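Local structure of membrane protein (Acinetobacter baumannii AB307-0294, 5DL5) at residues 292-297 with 318-323; 68-73 with 116-121. The protein probably forms an outer-membrane channel of the OprD porin family that admits small solutes and is implicated in antibiotic uptake. All coordinates share one frame; numbering follows the deposited sequence.

In the fold
Both contacts use strands of the antiparallel porin barrel wall, but they lie on opposite sides of the chain's centre, their centres 40 Å apart. Contact 1 is the deeper one and partly buried: strand 289-300 receives the loop that leads on to strand 332-341, and side chains of the strand meet the loop, the Gln296 amide bonding to the backbone of Asn320. Contact 2 is a surface contact between neighbouring strands 70-83 and 106-118 near their ends, joined by backbone hydrogen bonds, with apolar groups on one face and a water at the margin. No atoms of the two touch, the nearest being about 27 Å apart.

Contact 1. Residues 292-297 with 318-323; sequences MLAYQQ and LPNSYM. With C8E ((hydroxyethyloxy)tri(ethyloxy)octane), chain B.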
loop_
_atom_site.group_PDB
_atom_site.type_symbol
_atom_site.label_atom_id
_atom_site.label_comp_id
_atom_site.label_asym_id
_atom_site.label_seq_id
_atom_site.Cartn_x
_atom_site.Cartn_y
_atom_site.Cartn_z
ATOM N N MET A 292 -3.934 -18.828 -8.361
ATOM C CA MET A 292 -4.161 -18.631 -6.925
ATOM C C MET A 292 -5.643 -18.687 -6.552
ATOM O O MET A 292 -6.447 -18.078 -7.239
ATOM C CB MET A 292 -3.570 -17.266 -6.450
ATOM C CG MET A 292 -3.791 -16.983 -4.939
ATOM S SD MET A 292 -3.208 -15.362 -4.477
ATOM C CE MET A 292 -4.272 -14.174 -5.275
ATOM N N LEU A 293 -5.965 -19.272 -5.398
ATOM C CA LEU A 293 -7.311 -19.196 -4.819
ATOM C C LEU A 293 -7.139 -18.498 -3.462
ATOM O O LEU A 293 -6.175 -18.811 -2.734
ATOM C CB LEU A 293 -8.028 -20.559 -4.593
ATOM C CG LEU A 293 -8.296 -21.412 -5.818
ATOM C CD1 LEU A 293 -8.799 -22.816 -5.473
ATOM C CD2 LEU A 293 -9.170 -20.662 -6.863
ATOM N N ALA A 294 -8.025 -17.559 -3.145
ATOM C CA ALA A 294 -7.912 -16.914 -1.830
ATOM C C ALA A 294 -9.285 -16.656 -1.281
ATOM O O ALA A 294 -10.218 -16.381 -2.045
ATOM C CB ALA A 294 -7.144 -15.633 -1.934
ATOM N N TYR A 295 -9.383 -16.689 0.044
ATOM C CA TYR A 295 -10.603 -16.359 0.787
ATOM C C TYR A 295 -10.245 -15.378 1.863
ATOM O O TYR A 295 -9.186 -15.511 2.458
ATOM C CB TYR A 295 -11.164 -17.673 1.428
ATOM C CG TYR A 295 -12.322 -17.446 2.317
ATOM C CD1 TYR A 295 -13.629 -17.302 1.789
ATOM C CD2 TYR A 295 -12.150 -17.333 3.690
ATOM C CE1 TYR A 295 -14.715 -17.007 2.638
ATOM C CE2 TYR A 295 -13.205 -17.053 4.553
ATOM C CZ TYR A 295 -14.516 -16.939 4.007
ATOM O OH TYR A 295 -15.591 -16.655 4.863
ATOM N N GLN A 296 -11.148 -14.400 2.110
ATOM C CA GLN A 296 -10.899 -13.301 2.980
ATOM C C GLN A 296 -12.180 -13.028 3.723
ATOM O O GLN A 296 -13.265 -13.078 3.165
ATOM C CB GLN A 296 -10.481 -12.094 2.124
ATOM C CG GLN A 296 -10.071 -10.868 2.837
ATOM C CD GLN A 296 -9.382 -9.862 1.870
ATOM O OE1 GLN A 296 -8.299 -10.139 1.390
ATOM N NE2 GLN A 296 -10.012 -8.767 1.601
ATOM N N GLN A 297 -12.106 -12.725 5.017
ATOM C CA GLN A 297 -13.371 -12.454 5.740
ATOM C C GLN A 297 -13.148 -11.409 6.825
ATOM O O GLN A 297 -12.081 -11.366 7.480
ATOM C CB GLN A 297 -13.793 -13.781 6.370
ATOM C CG GLN A 297 -14.798 -13.670 7.478
ATOM C CD GLN A 297 -15.391 -15.030 7.907
ATOM O OE1 GLN A 297 -15.130 -16.104 7.311
ATOM N NE2 GLN A 297 -16.399 -14.932 8.801
ATOM N N LEU A 318 -3.251 -7.934 2.104
ATOM C CA LEU A 318 -4.216 -9.037 1.974
ATOM C C LEU A 318 -4.416 -9.298 0.447
ATOM O O LEU A 318 -4.168 -8.397 -0.351
ATOM C CB LEU A 318 -5.544 -8.586 2.558
ATOM C CG LEU A 318 -5.526 -8.363 4.073
ATOM C CD1 LEU A 318 -6.811 -7.723 4.530
ATOM C CD2 LEU A 318 -5.356 -9.621 4.837
ATOM N N PRO A 319 -4.832 -10.485 0.072
ATOM C CA PRO A 319 -4.824 -10.883 -1.394
ATOM C C PRO A 319 -6.014 -10.354 -2.181
ATOM O O PRO A 319 -5.956 -10.147 -3.364
ATOM C CB PRO A 319 -4.894 -12.433 -1.286
ATOM C CG PRO A 319 -5.637 -12.762 -0.018
ATOM C CD PRO A 319 -5.095 -11.671 0.945
ATOM N N ASN A 320 -7.154 -10.124 -1.553
ATOM C CA ASN A 320 -8.380 -9.763 -2.326
ATOM C C ASN A 320 -8.513 -8.264 -2.291
ATOM O O ASN A 320 -9.385 -7.662 -1.603
ATOM C CB ASN A 320 -9.634 -10.402 -1.831
ATOM C CG ASN A 320 -9.622 -11.927 -1.965
ATOM O OD1 ASN A 320 -8.684 -12.525 -2.488
ATOM N ND2 ASN A 320 -10.657 -12.561 -1.434
ATOM N N SER A 321 -7.687 -7.664 -3.137
ATOM C CA SER A 321 -7.402 -6.245 -3.076
ATOM C C SER A 321 -6.920 -5.786 -4.445
ATOM O O SER A 321 -5.795 -6.090 -4.819
ATOM C CB SER A 321 -6.257 -5.928 -2.082
ATOM O OG SER A 321 -6.197 -4.482 -1.926
ATOM N N TYR A 322 -7.788 -5.110 -5.167
ATOM C CA TYR A 322 -7.499 -4.576 -6.519
ATOM C C TYR A 322 -8.073 -3.181 -6.554
ATOM O O TYR A 322 -7.583 -2.358 -5.839
ATOM C CB TYR A 322 -8.066 -5.494 -7.664
ATOM C CG TYR A 322 -7.382 -6.875 -7.723
ATOM C CD1 TYR A 322 -6.116 -7.016 -8.333
ATOM C CD2 TYR A 322 -7.949 -7.996 -7.088
ATOM C CE1 TYR A 322 -5.432 -8.231 -8.318
ATOM C CE2 TYR A 322 -7.290 -9.216 -7.066
ATOM C CZ TYR A 322 -6.078 -9.351 -7.763
ATOM O OH TYR A 322 -5.457 -10.567 -7.802
ATOM N N MET A 323 -9.143 -2.877 -7.272
ATOM C CA MET A 323 -9.718 -1.542 -7.139
ATOM C C MET A 323 -10.498 -1.559 -5.812
ATOM O O MET A 323 -10.296 -0.716 -4.981
ATOM C CB MET A 323 -10.603 -1.137 -8.286
ATOM C CG MET A 323 -11.232 0.223 -7.950
ATOM S SD MET A 323 -12.383 0.720 -9.203
ATOM C CE MET A 323 -13.739 -0.393 -8.951
HETATM C C6 C8E B . -10.316 13.523 -2.540
HETATM C C7 C8E B . -10.233 12.896 -3.961
HETATM C C8 C8E B . -11.529 12.248 -4.501
HETATM O O9 C8E B . -11.326 11.055 -5.343
HETATM C C10 C8E B . -12.034 9.979 -4.735
HETATM C C11 C8E B . -11.155 9.316 -3.659
HETATM O O12 C8E B . -11.581 8.001 -3.376
HETATM C C13 C8E B . -11.513 7.043 -4.442
HETATM C C14 C8E B . -10.225 6.266 -4.381
HETATM O O15 C8E B . -10.387 4.852 -4.440
HETATM C C16 C8E B . -11.245 4.207 -3.488
HETATM C C17 C8E B . -10.593 2.846 -3.253
HETATM O O18 C8E B . -9.881 2.523 -4.487
HETATM C C19 C8E B . -8.634 1.838 -4.306
HETATM C C20 C8E B . -8.095 1.446 -5.670
HETATM O O21 C8E B . -6.984 0.504 -5.716
#
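The amides of Gln296 and Asn320 overlap, their planes 30° apart and their side chains running past each other in opposite directions. Asn320 CB lies over one face of the Gln296 amide, 3.7 Å from CD, while Leu318 CB approaches OE1 from the other side of that plane. In return, Gln296 CB sits over a face of the Asn320 amide, 3.6 Å from ND2. The Tyr295 ring is met in its plane, at the hydroxyl end, by Gln297 OE1, to which OH donates. Gln296 is extended, CG anti to its backbone N (chi1 -175°), which carries its amide from the strand to the loop backbone. There OE1 accepts from Asn320 N at 3.2 Å, the donor tilted 34° from the carbonyl plane, and NE2 makes a weak bond to Asn320 O (3.4 Å). One amide thus meets both backbone polar groups of a single residue, the centre of an inverse gamma turn; NE2 also donates to Phe326 O. Asn320's own amide is held by strand 332-341, OD1 by Gln335 NE2 and ND2 by Ser333 OG. Beside this polar pair, Ala294 CB packs on Pro319 CG at 3.8 Å, and Asn320 OD1 comes within 3.5 Å of the same methyl. Farther along the loop, Tyr322 O receives a hydrogen bond from the detergent's terminal O21 (2.9 Å); Arg420, Arg41 and Asn92 also bind this molecule. A loop laid against the barrel wall, also touching strands 273-286 and 351-365, fits the inward-folded loops that narrow the channel in OprD-family porins.

Contact 2. Residues 68-73 with 116-121; sequences GIVGFG and ARFSNT
Ala116 CB and the side chains of Val70 and Phe72 form the apolar centre of this antiparallel strand pair, part of the wall of a porin beta-barrel. The Phe72 ring reaches the methyl obliquely, CE1 3.9 Å from Ala116 CB; Val70 CG1 lies farther off. Phe118 shares this face of the sheet. Its CG stands anti to its backbone N (chi1 170°), and the ring lies side by side with Ile69, pointing the same way, with CE1 4.0 Å from Ile69 CG1. Ser119 CB sits over one face of the ring, offset toward the rim, and the carbonyl of Ile69 meets the ring at its edge, O to CD1 3.3 Å. This apolar face on the surface is consistent with the outer, lipid-facing side of a barrel.

Between the strands, Gly71 and Arg117 form a hydrogen-bonded pair. Gly71 N donates to Arg117 O almost straight (170° at the hydrogen), and Arg117 N returns the bond to Gly71 O at 2.8 Å. Each carbonyl also takes a CA-H contact, Arg117 O from Val70 and Gly71 O from Ala116. The Arg117 side chain leaves by the opposite face of the sheet, where NE bonds Gln18 OE1 and the chain touches Glu17, Ala21 and Phe65; Gln18 NE2 also binds Gly68 O, so Gln18, near the start of the modelled chain, bonds to both segments.

Beyond Arg117 the chain reverses in a type II' turn from Phe118 to Thr121, where strand 121-125 begins, with backbone bonds both ways between these two residues. At this polar margin one water joins the segments: it donates to Ile69 O at 2.7 Å and accepts from Ser119 N at 2.9 Å.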
loop_
_atom_site.group_PDB
_atom_site.type_symbol
_atom_site.label_atom_id
_atom_site.label_comp_id
_atom_site.label_asym_id
_atom_site.label_seq_id
_atom_site.Cartn_x
_atom_site.Cartn_y
_atom_site.Cartn_z
ATOM N N GLY A 68 33.589 3.608 11.688
ATOM C CA GLY A 68 33.808 3.755 13.128
ATOM C C GLY A 68 32.823 2.935 13.863
ATOM O O GLY A 68 31.964 2.241 13.242
ATOM N N ILE A 69 32.888 3.011 15.191
ATOM C CA ILE A 69 32.004 2.177 16.041
ATOM C C ILE A 69 30.540 2.514 15.905
ATOM O O ILE A 69 29.640 1.651 15.971
ATOM C CB ILE A 69 32.494 2.232 17.528
ATOM C CG1 ILE A 69 31.748 1.206 18.419
ATOM C CG2 ILE A 69 32.350 3.632 18.131
ATOM C CD1 ILE A 69 32.182 -0.244 18.287
ATOM N N VAL A 70 30.263 3.784 15.702
ATOM C CA VAL A 70 28.966 4.257 15.270
ATOM C C VAL A 70 29.127 5.016 13.971
ATOM O O VAL A 70 30.028 5.807 13.851
ATOM C CB VAL A 70 28.233 5.136 16.302
ATOM C CG1 VAL A 70 26.898 5.575 15.775
ATOM C CG2 VAL A 70 27.980 4.373 17.572
ATOM N N GLY A 71 28.281 4.712 12.985
ATOM C CA GLY A 71 28.387 5.301 11.676
ATOM C C GLY A 71 27.230 6.310 11.522
ATOM O O GLY A 71 26.209 6.141 12.181
ATOM N N PHE A 72 27.426 7.337 10.702
ATOM C CA PHE A 72 26.450 8.374 10.486
ATOM C C PHE A 72 26.258 8.672 8.988
ATOM O O PHE A 72 27.176 8.556 8.189
ATOM C CB PHE A 72 26.874 9.688 11.220
ATOM C CG PHE A 72 26.992 9.522 12.717
ATOM C CD1 PHE A 72 25.887 9.680 13.535
ATOM C CD2 PHE A 72 28.179 9.179 13.274
ATOM C CE1 PHE A 72 25.976 9.440 14.924
ATOM C CE2 PHE A 72 28.308 8.991 14.624
ATOM C CZ PHE A 72 27.180 9.133 15.453
ATOM N N GLY A 73 25.024 8.978 8.602
ATOM C CA GLY A 73 24.775 9.403 7.223
ATOM C C GLY A 73 23.504 10.205 7.203
ATOM O O GLY A 73 22.905 10.574 8.264
ATOM N N ALA A 116 21.985 6.779 11.886
ATOM C CA ALA A 116 23.074 6.334 12.671
ATOM C C ALA A 116 23.033 4.838 12.745
ATOM O O ALA A 116 21.941 4.263 12.677
ATOM C CB ALA A 116 23.021 6.981 14.062
ATOM N N ARG A 117 24.204 4.213 12.763
ATOM C CA ARG A 117 24.284 2.763 12.722
ATOM C C ARG A 117 25.320 2.246 13.691
ATOM O O ARG A 117 26.429 2.751 13.708
ATOM C CB ARG A 117 24.536 2.230 11.302
ATOM C CG ARG A 117 24.412 0.689 11.209
ATOM C CD ARG A 117 24.586 0.168 9.803
ATOM N NE ARG A 117 25.903 0.568 9.262
ATOM C CZ ARG A 117 26.209 0.540 7.975
ATOM N NH1 ARG A 117 25.335 0.076 7.098
ATOM N NH2 ARG A 117 27.358 0.953 7.546
ATOM N N PHE A 118 24.964 1.241 14.491
ATOM C CA PHE A 118 25.884 0.567 15.420
ATOM C C PHE A 118 25.650 -0.906 15.244
ATOM O O PHE A 118 24.496 -1.340 15.302
ATOM C CB PHE A 118 25.449 0.908 16.829
ATOM C CG PHE A 118 26.153 0.080 17.871
ATOM C CD1 PHE A 118 27.545 0.183 18.046
ATOM C CD2 PHE A 118 25.461 -0.813 18.644
ATOM C CE1 PHE A 118 28.221 -0.614 18.994
ATOM C CE2 PHE A 118 26.116 -1.557 19.583
ATOM C CZ PHE A 118 27.502 -1.463 19.747
ATOM N N SER A 119 26.724 -1.670 15.012
ATOM C CA SER A 119 26.662 -3.086 14.770
ATOM C C SER A 119 25.698 -3.366 13.564
ATOM O O SER A 119 26.032 -2.953 12.389
ATOM C CB SER A 119 26.387 -3.750 16.100
ATOM O OG SER A 119 26.174 -5.119 16.025
ATOM N N ASN A 120 24.590 -4.093 13.805
ATOM C CA ASN A 120 23.547 -4.307 12.824
ATOM C C ASN A 120 22.266 -3.598 13.111
ATOM O O ASN A 120 21.171 -4.043 12.645
ATOM C CB ASN A 120 23.236 -5.782 12.715
ATOM C CG ASN A 120 24.490 -6.558 12.422
ATOM O OD1 ASN A 120 25.078 -6.430 11.370
ATOM N ND2 ASN A 120 24.942 -7.282 13.390
ATOM N N THR A 121 22.338 -2.471 13.769
ATOM C CA THR A 121 21.115 -1.671 14.061
ATOM C C THR A 121 21.168 -0.252 13.560
ATOM O O THR A 121 22.153 0.461 13.830
ATOM C CB THR A 121 20.941 -1.652 15.614
ATOM O OG1 THR A 121 20.747 -2.984 16.074
ATOM C CG2 THR A 121 19.787 -0.795 16.050
HETATM O O HOH W 1 29.529 -0.919 15.215
#